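Local coordinates for protein cellulase IBT99 (Metagenomes, PDB 6WBT) that probably hydrolyses 6-phospho-alpha-glucosides as a family 4 glycosidase, and binds NAD, manganese and glucose 6-phosphate, at residues 331-344 / 358-372. Numbering follows the deposited sequence.
Sequences SLIHDERSRQLVIV and TVEIPGYVTDRGVEP
R339 lays its guanidinium over P362, a proline set in mid-strand. CB of P362 sits 3.4 Å above the guanidinium plane, toward its rim. The arginine chain is stretched out, with CG opposite the backbone N across chi1 (-172°), and runs beside the proline in the same direction, its methylenes passing over one face of the Y364 ring near the rim. Y364 OH lies at the guanidinium edge, the two planes turned 77° apart. Beyond the pair, R339 reaches D195 and the carbonyl of S194, while Y364 OH bonds E371 of the second subunit. Shortened to an alanine, this position would probably strip the guanidinium from P362 and part of the cover from one face of Y364, and leave D195 without its charged mate. Proline is tolerated because P362 faces L341 in a non-hydrogen-bonded pair, whereas its neighbour G363 trades two bonds with Q340 (G363 N to Q340 O, 2.7 Å). Glycine suits this place, since a side chain would run into V370 CG1. That methyl instead meets V342 CG2 at 3.5 Å, and V344 packs its CG2 on P372 CG at 3.7 Å; branched valines fill the buried face compactly. At the other end S331 OG, small enough to sit against the backbone, donates to V365 O (2.8 Å) and accepts from S338 N, tying helix 321-334 to both strands. D335 OD1 takes the N-H of D367 on its anti lone pair (3.0 Å), holding the type I turn T366-G369. Strands 338-344 and 358-366 thus form an antiparallel pair, extended by 369-372, that continues the parallel sheet of a Rossmann-type NAD-binding fold beyond strand 167-170, with the side chain of E360 about 6 Å from the bound manganese ion.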
loop_
_atom_site.group_PDB
_atom_site.type_symbol
_atom_site.label_atom_id
_atom_site.label_comp_id
_atom_site.label_asym_id
_atom_site.label_seq_id
_atom_site.Cartn_x
_atom_site.Cartn_y
_atom_site.Cartn_z
ATOM N N SER A 331 -23.736 16.225 -19.437
ATOM C CA SER A 331 -23.767 14.937 -18.755
ATOM C C SER A 331 -23.991 15.089 -17.257
ATOM O O SER A 331 -24.480 14.151 -16.619
ATOM C CB SER A 331 -22.473 14.167 -19.019
ATOM O OG SER A 331 -22.544 12.857 -18.484
ATOM N N LEU A 332 -23.646 16.245 -16.684
ATOM C CA LEU A 332 -23.951 16.518 -15.285
ATOM C C LEU A 332 -25.426 16.830 -15.075
ATOM O O LEU A 332 -25.967 16.559 -13.995
ATOM C CB LEU A 332 -23.099 17.685 -14.778
ATOM C CG LEU A 332 -21.593 17.467 -14.623
ATOM C CD1 LEU A 332 -20.868 18.799 -14.521
ATOM C CD2 LEU A 332 -21.306 16.617 -13.401
ATOM N N ILE A 333 -26.089 17.393 -16.084
ATOM C CA ILE A 333 -27.491 17.774 -15.944
ATOM C C ILE A 333 -28.398 16.557 -16.071
ATOM O O ILE A 333 -29.275 16.326 -15.230
ATOM C CB ILE A 333 -27.854 18.854 -16.980
ATOM C CG1 ILE A 333 -26.951 20.075 -16.818
ATOM C CG2 ILE A 333 -29.315 19.257 -16.843
ATOM C CD1 ILE A 333 -26.899 20.959 -18.041
ATOM N N HIS A 334 -28.202 15.761 -17.120
ATOM C CA HIS A 334 -29.089 14.648 -17.432
ATOM C C HIS A 334 -28.539 13.294 -17.005
ATOM O O HIS A 334 -29.173 12.274 -17.291
ATOM C CB HIS A 334 -29.392 14.626 -18.933
ATOM C CG HIS A 334 -30.225 15.778 -19.398
ATOM N ND1 HIS A 334 -30.460 16.038 -20.730
ATOM C CD2 HIS A 334 -30.883 16.738 -18.706
ATOM C CE1 HIS A 334 -31.225 17.110 -20.839
ATOM N NE2 HIS A 334 -31.495 17.554 -19.625
ATOM N N ASP A 335 -27.385 13.259 -16.334
ATOM C CA ASP A 335 -26.779 12.008 -15.872
ATOM C C ASP A 335 -26.564 11.047 -17.043
ATOM O O ASP A 335 -26.982 9.887 -17.017
ATOM C CB ASP A 335 -27.626 11.368 -14.768
ATOM C CG ASP A 335 -26.938 10.192 -14.105
ATOM O OD1 ASP A 335 -25.838 10.383 -13.547
ATOM O OD2 ASP A 335 -27.500 9.078 -14.139
ATOM N N GLU A 336 -25.905 11.549 -18.089
ATOM C CA GLU A 336 -25.723 10.786 -19.316
ATOM C C GLU A 336 -24.629 9.732 -19.214
ATOM O O GLU A 336 -24.497 8.915 -20.132
ATOM C CB GLU A 336 -25.409 11.727 -20.481
ATOM C CG GLU A 336 -26.362 12.902 -20.608
ATOM C CD GLU A 336 -26.235 13.607 -21.943
ATOM O OE1 GLU A 336 -27.104 13.393 -22.814
ATOM O OE2 GLU A 336 -25.260 14.364 -22.126
ATOM N N ARG A 337 -23.847 9.734 -18.132
ATOM C CA ARG A 337 -22.780 8.753 -17.920
ATOM C C ARG A 337 -21.757 8.792 -19.053
ATOM O O ARG A 337 -21.296 7.756 -19.534
ATOM C CB ARG A 337 -23.350 7.343 -17.746
ATOM C CG ARG A 337 -24.496 7.260 -16.753
ATOM C CD ARG A 337 -24.098 7.841 -15.408
ATOM N NE ARG A 337 -23.974 6.815 -14.378
ATOM C CZ ARG A 337 -24.935 6.507 -13.515
ATOM N NH1 ARG A 337 -26.096 7.148 -13.556
ATOM N NH2 ARG A 337 -24.736 5.562 -12.609
ATOM N N SER A 338 -21.401 10.000 -19.483
ATOM C CA SER A 338 -20.424 10.156 -20.550
ATOM C C SER A 338 -19.029 9.800 -20.052
ATOM O O SER A 338 -18.620 10.201 -18.959
ATOM C CB SER A 338 -20.445 11.587 -21.085
ATOM O OG SER A 338 -19.540 11.741 -22.166
ATOM N N ARG A 339 -18.297 9.043 -20.864
ATOM C CA ARG A 339 -16.959 8.582 -20.511
ATOM C C ARG A 339 -15.939 9.585 -21.039
ATOM O O ARG A 339 -15.683 9.645 -22.246
ATOM C CB ARG A 339 -16.708 7.186 -21.077
ATOM C CG ARG A 339 -15.411 6.545 -20.613
ATOM C CD ARG A 339 -15.224 5.179 -21.253
ATOM N NE ARG A 339 -14.025 4.503 -20.769
ATOM C CZ ARG A 339 -12.815 4.665 -21.291
ATOM N NH1 ARG A 339 -12.637 5.487 -22.316
ATOM N NH2 ARG A 339 -11.780 4.007 -20.788
ATOM N N GLN A 340 -15.355 10.371 -20.136
ATOM C CA GLN A 340 -14.395 11.403 -20.501
ATOM C C GLN A 340 -13.115 11.229 -19.695
ATOM O O GLN A 340 -13.088 10.547 -18.668
ATOM C CB GLN A 340 -14.963 12.811 -20.269
ATOM C CG GLN A 340 -16.289 13.078 -20.964
ATOM C CD GLN A 340 -16.172 13.081 -22.477
ATOM O OE1 GLN A 340 -15.082 13.230 -23.029
ATOM N NE2 GLN A 340 -17.301 12.914 -23.155
ATOM N N LEU A 341 -12.050 11.865 -20.178
ATOM C CA LEU A 341 -10.757 11.862 -19.495
ATOM C C LEU A 341 -10.703 13.091 -18.596
ATOM O O LEU A 341 -10.426 14.201 -19.056
ATOM C CB LEU A 341 -9.612 11.856 -20.502
ATOM C CG LEU A 341 -9.646 10.794 -21.604
ATOM C CD1 LEU A 341 -8.421 10.917 -22.497
ATOM C CD2 LEU A 341 -9.745 9.398 -21.016
ATOM N N VAL A 342 -10.968 12.896 -17.306
ATOM C CA VAL A 342 -11.013 13.984 -16.343
ATOM C C VAL A 342 -9.904 13.782 -15.316
ATOM O O VAL A 342 -9.246 12.742 -15.269
ATOM C CB VAL A 342 -12.384 14.092 -15.649
ATOM C CG1 VAL A 342 -13.497 14.170 -16.682
ATOM C CG2 VAL A 342 -12.591 12.914 -14.725
ATOM N N ILE A 343 -9.710 14.801 -14.485
ATOM C CA ILE A 343 -8.671 14.807 -13.463
ATOM C C ILE A 343 -9.339 14.540 -12.121
ATOM O O ILE A 343 -10.143 15.349 -11.644
ATOM C CB ILE A 343 -7.904 16.135 -13.451
ATOM C CG1 ILE A 343 -7.409 16.467 -14.859
ATOM C CG2 ILE A 343 -6.741 16.070 -12.473
ATOM C CD1 ILE A 343 -6.754 17.820 -14.970
ATOM N N VAL A 344 -9.008 13.409 -11.510
ATOM C CA VAL A 344 -9.623 13.002 -10.248
ATOM C C VAL A 344 -8.520 12.673 -9.254
ATOM O O VAL A 344 -7.380 12.372 -9.641
ATOM C CB VAL A 344 -10.567 11.791 -10.438
ATOM C CG1 VAL A 344 -11.765 12.177 -11.287
ATOM C CG2 VAL A 344 -9.813 10.630 -11.065
ATOM N N THR A 358 -3.290 13.742 -8.396
ATOM C CA THR A 358 -4.411 14.077 -9.273
ATOM C C THR A 358 -4.106 13.535 -10.661
ATOM O O THR A 358 -3.472 14.192 -11.487
ATOM C CB THR A 358 -4.656 15.580 -9.291
ATOM O OG1 THR A 358 -3.404 16.273 -9.363
ATOM C CG2 THR A 358 -5.405 16.008 -8.040
ATOM N N VAL A 359 -4.568 12.319 -10.918
ATOM C CA VAL A 359 -4.320 11.634 -12.180
ATOM C C VAL A 359 -5.424 11.974 -13.167
ATOM O O VAL A 359 -6.548 12.324 -12.789
ATOM C CB VAL A 359 -4.208 10.111 -11.964
ATOM C CG1 VAL A 359 -2.983 9.785 -11.127
ATOM C CG2 VAL A 359 -5.470 9.580 -11.300
ATOM N N GLU A 360 -5.098 11.868 -14.453
ATOM C CA GLU A 360 -6.027 12.134 -15.548
ATOM C C GLU A 360 -6.394 10.793 -16.177
ATOM O O GLU A 360 -5.618 10.229 -16.955
ATOM C CB GLU A 360 -5.404 13.089 -16.563
ATOM C CG GLU A 360 -6.292 13.420 -17.751
ATOM C CD GLU A 360 -5.749 14.570 -18.578
ATOM O OE1 GLU A 360 -5.948 15.738 -18.182
ATOM O OE2 GLU A 360 -5.114 14.308 -19.620
ATOM N N ILE A 361 -7.576 10.286 -15.837
ATOM C CA ILE A 361 -8.005 8.948 -16.240
ATOM C C ILE A 361 -9.445 9.009 -16.725
ATOM O O ILE A 361 -10.183 9.954 -16.412
ATOM C CB ILE A 361 -7.879 7.938 -15.080
ATOM C CG1 ILE A 361 -8.634 8.443 -13.849
ATOM C CG2 ILE A 361 -6.415 7.682 -14.749
ATOM C CD1 ILE A 361 -8.639 7.467 -12.698
ATOM N N PRO A 362 -9.873 8.015 -17.510
ATOM C CA PRO A 362 -11.269 8.000 -17.967
ATOM C C PRO A 362 -12.237 7.783 -16.815
ATOM O O PRO A 362 -11.974 7.009 -15.891
ATOM C CB PRO A 362 -11.308 6.828 -18.957
ATOM C CG PRO A 362 -10.161 5.964 -18.565
ATOM C CD PRO A 362 -9.098 6.917 -18.113
ATOM N N GLY A 363 -13.367 8.481 -16.881
ATOM C CA GLY A 363 -14.400 8.349 -15.871
ATOM C C GLY A 363 -15.759 8.658 -16.459
ATOM O O GLY A 363 -15.879 9.326 -17.491
ATOM N N TYR A 364 -16.791 8.158 -15.785
ATOM C CA TYR A 364 -18.173 8.337 -16.214
ATOM C C TYR A 364 -18.774 9.527 -15.476
ATOM O O TYR A 364 -18.900 9.504 -14.246
ATOM C CB TYR A 364 -18.989 7.068 -15.960
ATOM C CG TYR A 364 -18.571 5.897 -16.823
ATOM C CD1 TYR A 364 -17.477 5.111 -16.479
ATOM C CD2 TYR A 364 -19.267 5.579 -17.981
ATOM C CE1 TYR A 364 -17.091 4.042 -17.267
ATOM C CE2 TYR A 364 -18.887 4.512 -18.774
ATOM C CZ TYR A 364 -17.799 3.747 -18.411
ATOM O OH TYR A 364 -17.417 2.683 -19.196
ATOM N N VAL A 365 -19.140 10.563 -16.228
ATOM C CA VAL A 365 -19.667 11.795 -15.649
ATOM C C VAL A 365 -21.128 11.572 -15.276
ATOM O O VAL A 365 -21.985 11.403 -16.147
ATOM C CB VAL A 365 -19.517 12.977 -16.614
ATOM C CG1 VAL A 365 -20.178 14.218 -16.036
ATOM C CG2 VAL A 365 -18.047 13.238 -16.907
ATOM N N THR A 366 -21.415 11.573 -13.979
ATOM C CA THR A 366 -22.765 11.446 -13.458
ATOM C C THR A 366 -23.226 12.786 -12.899
ATOM O O THR A 366 -22.447 13.732 -12.763
ATOM C CB THR A 366 -22.835 10.369 -12.369
ATOM O OG1 THR A 366 -22.330 10.901 -11.138
ATOM C CG2 THR A 366 -22.001 9.161 -12.764
ATOM N N ASP A 367 -24.515 12.859 -12.561
ATOM C CA ASP A 367 -25.029 14.067 -11.924
ATOM C C ASP A 367 -24.543 14.225 -10.490
ATOM O O ASP A 367 -24.847 15.245 -9.861
ATOM C CB ASP A 367 -26.559 14.077 -11.954
ATOM C CG ASP A 367 -27.168 13.010 -11.069
ATOM O OD1 ASP A 367 -26.813 11.824 -11.231
ATOM O OD2 ASP A 367 -27.997 13.360 -10.203
ATOM N N ARG A 368 -23.804 13.248 -9.963
ATOM C CA ARG A 368 -23.245 13.310 -8.623
ATOM C C ARG A 368 -21.743 13.558 -8.616
ATOM O O ARG A 368 -21.167 13.747 -7.540
ATOM C CB ARG A 368 -23.541 12.005 -7.868
ATOM C CG ARG A 368 -24.954 11.479 -8.064
ATOM C CD ARG A 368 -25.082 10.057 -7.547
ATOM N NE ARG A 368 -24.137 9.155 -8.201
ATOM C CZ ARG A 368 -24.388 8.503 -9.332
ATOM N NH1 ARG A 368 -25.558 8.647 -9.939
ATOM N NH2 ARG A 368 -23.469 7.703 -9.856
ATOM N N GLY A 369 -21.102 13.560 -9.779
ATOM C CA GLY A 369 -19.674 13.719 -9.906
ATOM C C GLY A 369 -19.134 12.751 -10.935
ATOM O O GLY A 369 -19.855 12.298 -11.823
ATOM N N VAL A 370 -17.851 12.429 -10.804
ATOM C CA VAL A 370 -17.172 11.509 -11.708
ATOM C C VAL A 370 -16.948 10.185 -10.994
ATOM O O VAL A 370 -16.531 10.154 -9.829
ATOM C CB VAL A 370 -15.839 12.095 -12.207
ATOM C CG1 VAL A 370 -15.104 11.077 -13.064
ATOM C CG2 VAL A 370 -16.082 13.377 -12.984
ATOM N N GLU A 371 -17.228 9.087 -11.695
ATOM C CA GLU A 371 -16.920 7.747 -11.208
ATOM C C GLU A 371 -15.733 7.199 -11.989
ATOM O O GLU A 371 -15.911 6.659 -13.092
ATOM C CB GLU A 371 -18.133 6.823 -11.349
ATOM C CG GLU A 371 -19.230 7.094 -10.333
ATOM C CD GLU A 371 -20.330 6.054 -10.372
ATOM O OE1 GLU A 371 -20.489 5.391 -11.417
ATOM O OE2 GLU A 371 -21.033 5.894 -9.351
ATOM N N PRO A 372 -14.512 7.316 -11.475
ATOM C CA PRO A 372 -13.342 6.855 -12.227
ATOM C C PRO A 372 -13.217 5.340 -12.214
ATOM O O PRO A 372 -13.571 4.667 -11.243
ATOM C CB PRO A 372 -12.164 7.505 -11.488
ATOM C CG PRO A 372 -12.776 8.508 -10.538
ATOM C CD PRO A 372 -14.132 7.978 -10.220
#